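Local coordinates for malonyl CoA-acyl carrier protein transacylase (Mycobacterium tuberculosis, PDB 2QC3) that catalyses the transfer of the malonyl group from malonyl-CoA to holo-acyl carrier protein, a step in fatty acid biosynthesis, at residues Ala67-His72 with Asp108-Leu113; Val153-Asn158 with Val164-Leu169. One frame throughout, in Å; residues are numbered along the deposited sequence.

Interaction 1: residues Ala67-His72 with Asp108-Leu113; sequences ATLLAH and DDAVAL
Leu-69 reaches across from one helix to Ala-110 and Val-111 of another, and a single methyl group makes the contact. From CB, which leaves the backbone toward the 108-113 helix, the chain runs to CG beside its own backbone N (chi1 -57°). Leu-69 CG is still 5.1 Å from Ala-110 CB, and CB is farther. At CG the two methyls part. CD1 continues the extended line away from CA (chi2 -174°) and ends 3.7 Å from Ala-110 CB, a methyl-to-methyl contact made tip to tip. The same CD1 lies 4.4 Å from Val-111 CG2, the branch of that valine beside its backbone N, a looser touch that flanks the first. CD2 runs along its own helix, toward His-72. The backbones remain well apart, with Leu-69 CA and Val-111 CA 8.6 Å from each other, so the leucine bridges most of the gap. The joint is small, 85 Å² in all, and wholly apolar. Other helices enclose it: Trp-34 and Ala-100 also touch Leu-69, and Ile-96 touches Ala-110. Helix 57-77 is thereby joined to helix 107-125, with helix 94-101 bordering both. This is buried helix-to-helix packing, away from the probable active site, in the larger, alpha/beta-hydrolase-like part of the FabD fold, where helices surround a parallel sheet.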
ATOM      1  N   ALA A  67      -6.431   8.152   5.042  1.00 26.43           N
ATOM      2  CA  ALA A  67      -5.592   9.328   4.834  1.00 27.43           C
ATOM      3  C   ALA A  67      -5.411   9.558   3.338  1.00 27.74           C
ATOM      4  O   ALA A  67      -5.515  10.688   2.846  1.00 27.66           O
ATOM      5  CB  ALA A  67      -4.236   9.126   5.491  1.00 24.93           C
ATOM      6  N   THR A  68      -5.148   8.473   2.617  1.00 26.93           N
ATOM      7  CA  THR A  68      -4.950   8.562   1.180  1.00 25.60           C
ATOM      8  C   THR A  68      -6.152   9.108   0.435  1.00 25.05           C
ATOM      9  O   THR A  68      -6.014   9.998  -0.409  1.00 24.39           O
ATOM     10  CB  THR A  68      -4.565   7.196   0.564  1.00 23.87           C
ATOM     11  OG1 THR A  68      -3.252   6.839   1.003  1.00 24.17           O
ATOM     12  CG2 THR A  68      -4.562   7.273  -0.971  1.00 23.12           C
ATOM     13  N   LEU A  69      -7.328   8.586   0.755  1.00 24.29           N
ATOM     14  CA  LEU A  69      -8.535   9.014   0.077  1.00 25.59           C
ATOM     15  C   LEU A  69      -9.004  10.416   0.457  1.00 25.87           C
ATOM     16  O   LEU A  69      -9.634  11.088  -0.354  1.00 26.82           O
ATOM     17  CB  LEU A  69      -9.638   7.967   0.279  1.00 22.59           C
ATOM     18  CG  LEU A  69      -9.183   6.583  -0.229  1.00 24.15           C
ATOM     19  CD1 LEU A  69     -10.329   5.575  -0.153  1.00 21.26           C
ATOM     20  CD2 LEU A  69      -8.671   6.710  -1.671  1.00 21.22           C
ATOM     21  N   LEU A  70      -8.714  10.866   1.672  1.00 27.95           N
ATOM     22  CA  LEU A  70      -9.108  12.225   2.056  1.00 29.76           C
ATOM     23  C   LEU A  70      -8.413  13.178   1.088  1.00 30.29           C
ATOM     24  O   LEU A  70      -9.028  14.107   0.557  1.00 31.03           O
ATOM     25  CB  LEU A  70      -8.661  12.553   3.481  1.00 29.11           C
ATOM     26  CG  LEU A  70      -9.470  11.993   4.649  1.00 30.24           C
ATOM     27  CD1 LEU A  70      -8.768  12.348   5.946  1.00 30.21           C
ATOM     28  CD2 LEU A  70     -10.885  12.566   4.628  1.00 31.17           C
ATOM     29  N   ALA A  71      -7.128  12.921   0.854  1.00 30.29           N
ATOM     30  CA  ALA A  71      -6.321  13.733  -0.046  1.00 31.80           C
ATOM     31  C   ALA A  71      -6.867  13.626  -1.459  1.00 33.80           C
ATOM     32  O   ALA A  71      -6.984  14.627  -2.170  1.00 33.65           O
ATOM     33  CB  ALA A  71      -4.873  13.268  -0.008  1.00 30.98           C
ATOM     34  N   HIS A  72      -7.195  12.406  -1.867  1.00 34.45           N
ATOM     35  CA  HIS A  72      -7.743  12.188  -3.195  1.00 36.58           C
ATOM     36  C   HIS A  72      -9.093  12.874  -3.331  1.00 38.37           C
ATOM     37  O   HIS A  72      -9.418  13.424  -4.384  1.00 37.61           O
ATOM     38  CB  HIS A  72      -7.932  10.703  -3.478  1.00 34.67           C
ATOM     39  CG  HIS A  72      -8.789  10.437  -4.674  1.00 35.97           C
ATOM     40  ND1 HIS A  72      -8.374  10.710  -5.961  1.00 35.43           N
ATOM     41  CD2 HIS A  72     -10.056   9.970  -4.778  1.00 35.44           C
ATOM     42  CE1 HIS A  72      -9.348  10.420  -6.805  1.00 34.84           C
ATOM     43  NE2 HIS A  72     -10.380   9.970  -6.113  1.00 36.91           N
ATOM     44  N   ASP A 108     -15.801   4.925   0.688  1.00 27.99           N
ATOM     45  CA  ASP A 108     -16.318   4.350   1.921  1.00 29.49           C
ATOM     46  C   ASP A 108     -16.137   2.835   1.907  1.00 28.07           C
ATOM     47  O   ASP A 108     -15.760   2.244   2.918  1.00 26.37           O
ATOM     48  CB  ASP A 108     -17.790   4.738   2.120  1.00 33.07           C
ATOM     49  CG  ASP A 108     -18.709   4.162   1.059  1.00 36.28           C
ATOM     50  OD1 ASP A 108     -18.290   4.026  -0.109  1.00 37.24           O
ATOM     51  OD2 ASP A 108     -19.871   3.860   1.402  1.00 40.21           O
ATOM     52  N   ASP A 109     -16.378   2.206   0.758  1.00 27.13           N
ATOM     53  CA  ASP A 109     -16.208   0.763   0.654  1.00 25.56           C
ATOM     54  C   ASP A 109     -14.726   0.400   0.714  1.00 25.26           C
ATOM     55  O   ASP A 109     -14.358  -0.645   1.249  1.00 25.10           O
ATOM     56  CB  ASP A 109     -16.822   0.229  -0.645  1.00 26.90           C
ATOM     57  CG  ASP A 109     -18.346   0.237  -0.621  1.00 29.03           C
ATOM     58  OD1 ASP A 109     -18.927   0.052   0.471  1.00 29.03           O
ATOM     59  OD2 ASP A 109     -18.961   0.416  -1.692  1.00 29.50           O
ATOM     60  N   ALA A 110     -13.876   1.265   0.168  1.00 24.19           N
ATOM     61  CA  ALA A 110     -12.436   1.017   0.182  1.00 23.40           C
ATOM     62  C   ALA A 110     -11.924   0.963   1.623  1.00 22.49           C
ATOM     63  O   ALA A 110     -11.183   0.051   1.997  1.00 20.75           O
ATOM     64  CB  ALA A 110     -11.699   2.114  -0.598  1.00 20.41           C
ATOM     65  N   VAL A 111     -12.317   1.944   2.430  1.00 23.26           N
ATOM     66  CA  VAL A 111     -11.875   1.977   3.817  1.00 22.98           C
ATOM     67  C   VAL A 111     -12.382   0.773   4.604  1.00 22.55           C
ATOM     68  O   VAL A 111     -11.627   0.167   5.361  1.00 21.78           O
ATOM     69  CB  VAL A 111     -12.317   3.270   4.512  1.00 22.91           C
ATOM     70  CG1 VAL A 111     -11.962   3.213   5.992  1.00 21.15           C
ATOM     71  CG2 VAL A 111     -11.626   4.466   3.850  1.00 22.32           C
ATOM     72  N   ALA A 112     -13.653   0.425   4.419  1.00 23.30           N
ATOM     73  CA  ALA A 112     -14.238  -0.722   5.110  1.00 23.42           C
ATOM     74  C   ALA A 112     -13.564  -2.023   4.662  1.00 23.93           C
ATOM     75  O   ALA A 112     -13.371  -2.935   5.465  1.00 22.42           O
ATOM     76  CB  ALA A 112     -15.736  -0.796   4.835  1.00 23.31           C
ATOM     77  N   LEU A 113     -13.221  -2.105   3.375  1.00 22.56           N
ATOM     78  CA  LEU A 113     -12.565  -3.289   2.833  1.00 22.29           C
ATOM     79  C   LEU A 113     -11.163  -3.372   3.422  1.00 22.52           C
ATOM     80  O   LEU A 113     -10.645  -4.449   3.715  1.00 21.87           O
ATOM     81  CB  LEU A 113     -12.475  -3.201   1.306  1.00 23.87           C
ATOM     82  CG  LEU A 113     -11.791  -4.401   0.642  1.00 23.04           C
ATOM     83  CD1 LEU A 113     -12.603  -5.668   0.935  1.00 23.98           C
ATOM     84  CD2 LEU A 113     -11.663  -4.163  -0.862  1.00 22.42           C
TER

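Interaction 2: residues Val153-Asn158 with Val164-Leu169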
ATOM      1  N   VAL A 153      10.025 -16.101   1.981  1.00 23.11           N
ATOM      2  CA  VAL A 153       9.473 -15.579   0.744  1.00 25.40           C
ATOM      3  C   VAL A 153       9.880 -14.124   0.505  1.00 24.10           C
ATOM      4  O   VAL A 153       9.954 -13.331   1.449  1.00 22.93           O
ATOM      5  CB  VAL A 153       7.918 -15.626   0.775  1.00 27.72           C
ATOM      6  CG1 VAL A 153       7.349 -14.986  -0.472  1.00 27.17           C
ATOM      7  CG2 VAL A 153       7.438 -17.069   0.893  1.00 30.46           C
ATOM      8  N   PRO A 154      10.216 -13.774  -0.750  1.00 23.15           N
ATOM      9  CA  PRO A 154      10.574 -12.378  -1.004  1.00 23.36           C
ATOM     10  C   PRO A 154       9.201 -11.717  -1.183  1.00 22.41           C
ATOM     11  O   PRO A 154       8.753 -11.465  -2.307  1.00 20.38           O
ATOM     12  CB  PRO A 154      11.383 -12.449  -2.301  1.00 24.45           C
ATOM     13  CG  PRO A 154      10.835 -13.656  -2.986  1.00 26.77           C
ATOM     14  CD  PRO A 154      10.657 -14.640  -1.858  1.00 23.45           C
ATOM     15  N   ALA A 155       8.532 -11.480  -0.056  1.00 18.99           N
ATOM     16  CA  ALA A 155       7.191 -10.903  -0.045  1.00 21.00           C
ATOM     17  C   ALA A 155       7.113  -9.526  -0.690  1.00 21.12           C
ATOM     18  O   ALA A 155       6.049  -9.101  -1.123  1.00 19.76           O
ATOM     19  CB  ALA A 155       6.643 -10.866   1.395  1.00 20.69           C
ATOM     20  N   ASN A 156       8.244  -8.831  -0.743  1.00 21.82           N
ATOM     21  CA  ASN A 156       8.313  -7.522  -1.385  1.00 22.43           C
ATOM     22  C   ASN A 156       9.548  -7.507  -2.282  1.00 21.02           C
ATOM     23  O   ASN A 156      10.628  -7.938  -1.862  1.00 22.51           O
ATOM     24  CB  ASN A 156       8.502  -6.383  -0.376  1.00 24.84           C
ATOM     25  CG  ASN A 156       7.209  -5.875   0.245  1.00 26.30           C
ATOM     26  OD1 ASN A 156       7.174  -4.737   0.723  1.00 28.95           O
ATOM     27  ND2 ASN A 156       6.167  -6.699   0.273  1.00 23.86           N
ATOM     28  N   ARG A 157       9.372  -7.065  -3.524  1.00 20.58           N
ATOM     29  CA  ARG A 157      10.478  -6.879  -4.462  1.00 20.13           C
ATOM     30  C   ARG A 157      10.212  -5.411  -4.785  1.00 19.96           C
ATOM     31  O   ARG A 157       9.358  -5.091  -5.610  1.00 22.31           O
ATOM     32  CB  ARG A 157      10.339  -7.742  -5.728  1.00 22.35           C
ATOM     33  CG  ARG A 157      10.591  -9.259  -5.537  1.00 21.67           C
ATOM     34  CD  ARG A 157      12.006  -9.571  -5.051  1.00 19.69           C
ATOM     35  NE  ARG A 157      13.054  -9.157  -5.987  1.00 20.80           N
ATOM     36  CZ  ARG A 157      13.473  -9.861  -7.038  1.00 19.36           C
ATOM     37  NH1 ARG A 157      12.943 -11.049  -7.325  1.00 15.69           N
ATOM     38  NH2 ARG A 157      14.439  -9.372  -7.807  1.00 18.76           N
ATOM     39  N   ASN A 158      10.931  -4.516  -4.118  1.00 20.27           N
ATOM     40  CA  ASN A 158      10.715  -3.086  -4.297  1.00 19.68           C
ATOM     41  C   ASN A 158      11.615  -2.364  -5.294  1.00 19.65           C
ATOM     42  O   ASN A 158      11.182  -1.406  -5.932  1.00 20.09           O
ATOM     43  CB  ASN A 158      10.780  -2.394  -2.935  1.00 18.95           C
ATOM     44  CG  ASN A 158       9.674  -2.845  -2.007  1.00 19.17           C
ATOM     45  OD1 ASN A 158       8.534  -3.013  -2.429  1.00 19.92           O
ATOM     46  ND2 ASN A 158      10.000  -3.027  -0.729  1.00 19.28           N
ATOM     47  N   VAL A 164      12.081  -7.448   0.812  1.00 24.04           N
ATOM     48  CA  VAL A 164      11.564  -7.691   2.141  1.00 22.26           C
ATOM     49  C   VAL A 164      11.309  -9.194   2.194  1.00 21.73           C
ATOM     50  O   VAL A 164      10.559  -9.740   1.381  1.00 19.03           O
ATOM     51  CB  VAL A 164      10.250  -6.933   2.425  1.00 22.67           C
ATOM     52  CG1 VAL A 164       9.721  -7.341   3.798  1.00 19.92           C
ATOM     53  CG2 VAL A 164      10.485  -5.416   2.385  1.00 22.01           C
ATOM     54  N   ALA A 165      11.973  -9.866   3.128  1.00 21.64           N
ATOM     55  CA  ALA A 165      11.806 -11.297   3.288  1.00 19.29           C
ATOM     56  C   ALA A 165      10.711 -11.525   4.316  1.00 19.69           C
ATOM     57  O   ALA A 165      10.538 -10.724   5.234  1.00 21.06           O
ATOM     58  CB  ALA A 165      13.110 -11.926   3.754  1.00 17.30           C
ATOM     59  N   ALA A 166       9.969 -12.613   4.162  1.00 19.95           N
ATOM     60  CA  ALA A 166       8.901 -12.927   5.102  1.00 19.02           C
ATOM     61  C   ALA A 166       8.737 -14.426   5.278  1.00 18.60           C
ATOM     62  O   ALA A 166       8.945 -15.205   4.350  1.00 16.35           O
ATOM     63  CB  ALA A 166       7.591 -12.300   4.638  1.00 18.27           C
ATOM     64  N   GLY A 167       8.381 -14.817   6.494  1.00 20.58           N
ATOM     65  CA  GLY A 167       8.183 -16.217   6.816  1.00 20.76           C
ATOM     66  C   GLY A 167       8.143 -16.365   8.323  1.00 21.90           C
ATOM     67  O   GLY A 167       7.869 -15.394   9.033  1.00 19.69           O
ATOM     68  N   ARG A 168       8.420 -17.570   8.814  1.00 21.86           N
ATOM     69  CA  ARG A 168       8.425 -17.822  10.253  1.00 22.31           C
ATOM     70  C   ARG A 168       9.562 -17.030  10.875  1.00 21.38           C
ATOM     71  O   ARG A 168      10.631 -16.911  10.284  1.00 18.80           O
ATOM     72  CB  ARG A 168       8.607 -19.320  10.536  1.00 23.11           C
ATOM     73  CG  ARG A 168       7.438 -20.192  10.051  1.00 25.62           C
ATOM     74  CD  ARG A 168       7.711 -21.680  10.265  1.00 29.01           C
ATOM     75  NE  ARG A 168       6.743 -22.524   9.567  1.00 31.66           N
ATOM     76  CZ  ARG A 168       5.522 -22.774  10.012  1.00 31.61           C
ATOM     77  NH1 ARG A 168       5.129 -22.244  11.159  1.00 35.61           N
ATOM     78  NH2 ARG A 168       4.696 -23.544   9.314  1.00 28.87           N
ATOM     79  N   LEU A 169       9.315 -16.479  12.059  1.00 22.21           N
ATOM     80  CA  LEU A 169      10.307 -15.688  12.776  1.00 24.29           C
ATOM     81  C   LEU A 169      11.562 -16.519  12.889  1.00 27.11           C
ATOM     82  O   LEU A 169      12.688 -16.018  12.817  1.00 24.78           O
ATOM     83  CB  LEU A 169       9.778 -15.334  14.173  1.00 25.50           C
ATOM     84  CG  LEU A 169       8.613 -14.342  14.162  1.00 26.24           C
ATOM     85  CD1 LEU A 169       7.955 -14.267  15.532  1.00 26.17           C
ATOM     86  CD2 LEU A 169       9.141 -12.978  13.729  1.00 26.04           C
TER
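Asn-156 lies alongside Val-164 on one face of a beta hairpin, the two side chains pointing the same way. Asn-156 CB and Val-164 CB come within 3.3 Å, a tight fit, and Val-164 CG2 lies obliquely beside the amide, 3.8 Å from Asn-156 OD1. Holding CG beside its own backbone N (chi1 -85°), Asn-156 turns its amide back toward the preceding residue, where ND2 donates to Ala-155 O, 2.8 Å away. That donor sits above the carbonyl plane, while the oxygen lies nearly in the plane of the amide, which helps to fix its rotation. The backbones pair through Val-164 N to Asn-156 O, 3.1 Å, and a longer return bond from Asn-156 N to Val-164 O. At the other end Val-153 N meets Ala-166 O at 2.8 Å, almost straight (176°), and Ala-166 N returns a more bent bond (141°) to Val-153 O. Between these pairs the strand is distorted. Pro-154 centres an inverse gamma turn, and Ala-155 and Asn-156 together face Val-164 as a classic beta bulge. Ala-155 CB lies 3.7 Å from Ala-166 CB. The bulged residues also lie near the probable active site: Ala-155 is close to His-195 and Asn-156 close to Ser-92, the residues assigned as catalytic by similarity, and Asn-156 OD1 takes a weak hydrogen bond from His-91. In the mixed sheet, strand 162-166 is bordered by strand 130-136, whose Met-132 packs on Ala-155, Val-164 and Ala-166, and strand 153-159 by the short strand 249-250; helix 140-149 covers the Pro-154 and Ala-165 side through Leu-147.

Both contacts are largely buried, but they lie on opposite sides of the chain's centre, about 27 Å apart between centres and about 16 Å between nearest atoms. They share no elements: interaction 1 joins two helices distant in sequence, whereas interaction 2 closes a local hairpin. Their chemistry follows. The helices satisfy their backbones internally, leaving a few methyl groups to meet; the strands spend backbone polar groups on each other and add close side-chain packing, burying 288 Å² against 85 Å². Interaction 1 belongs to the part built on the parallel sheet, away from the probable active site, whereas interaction 2 belongs to the smaller mixed-sheet part and borders that site.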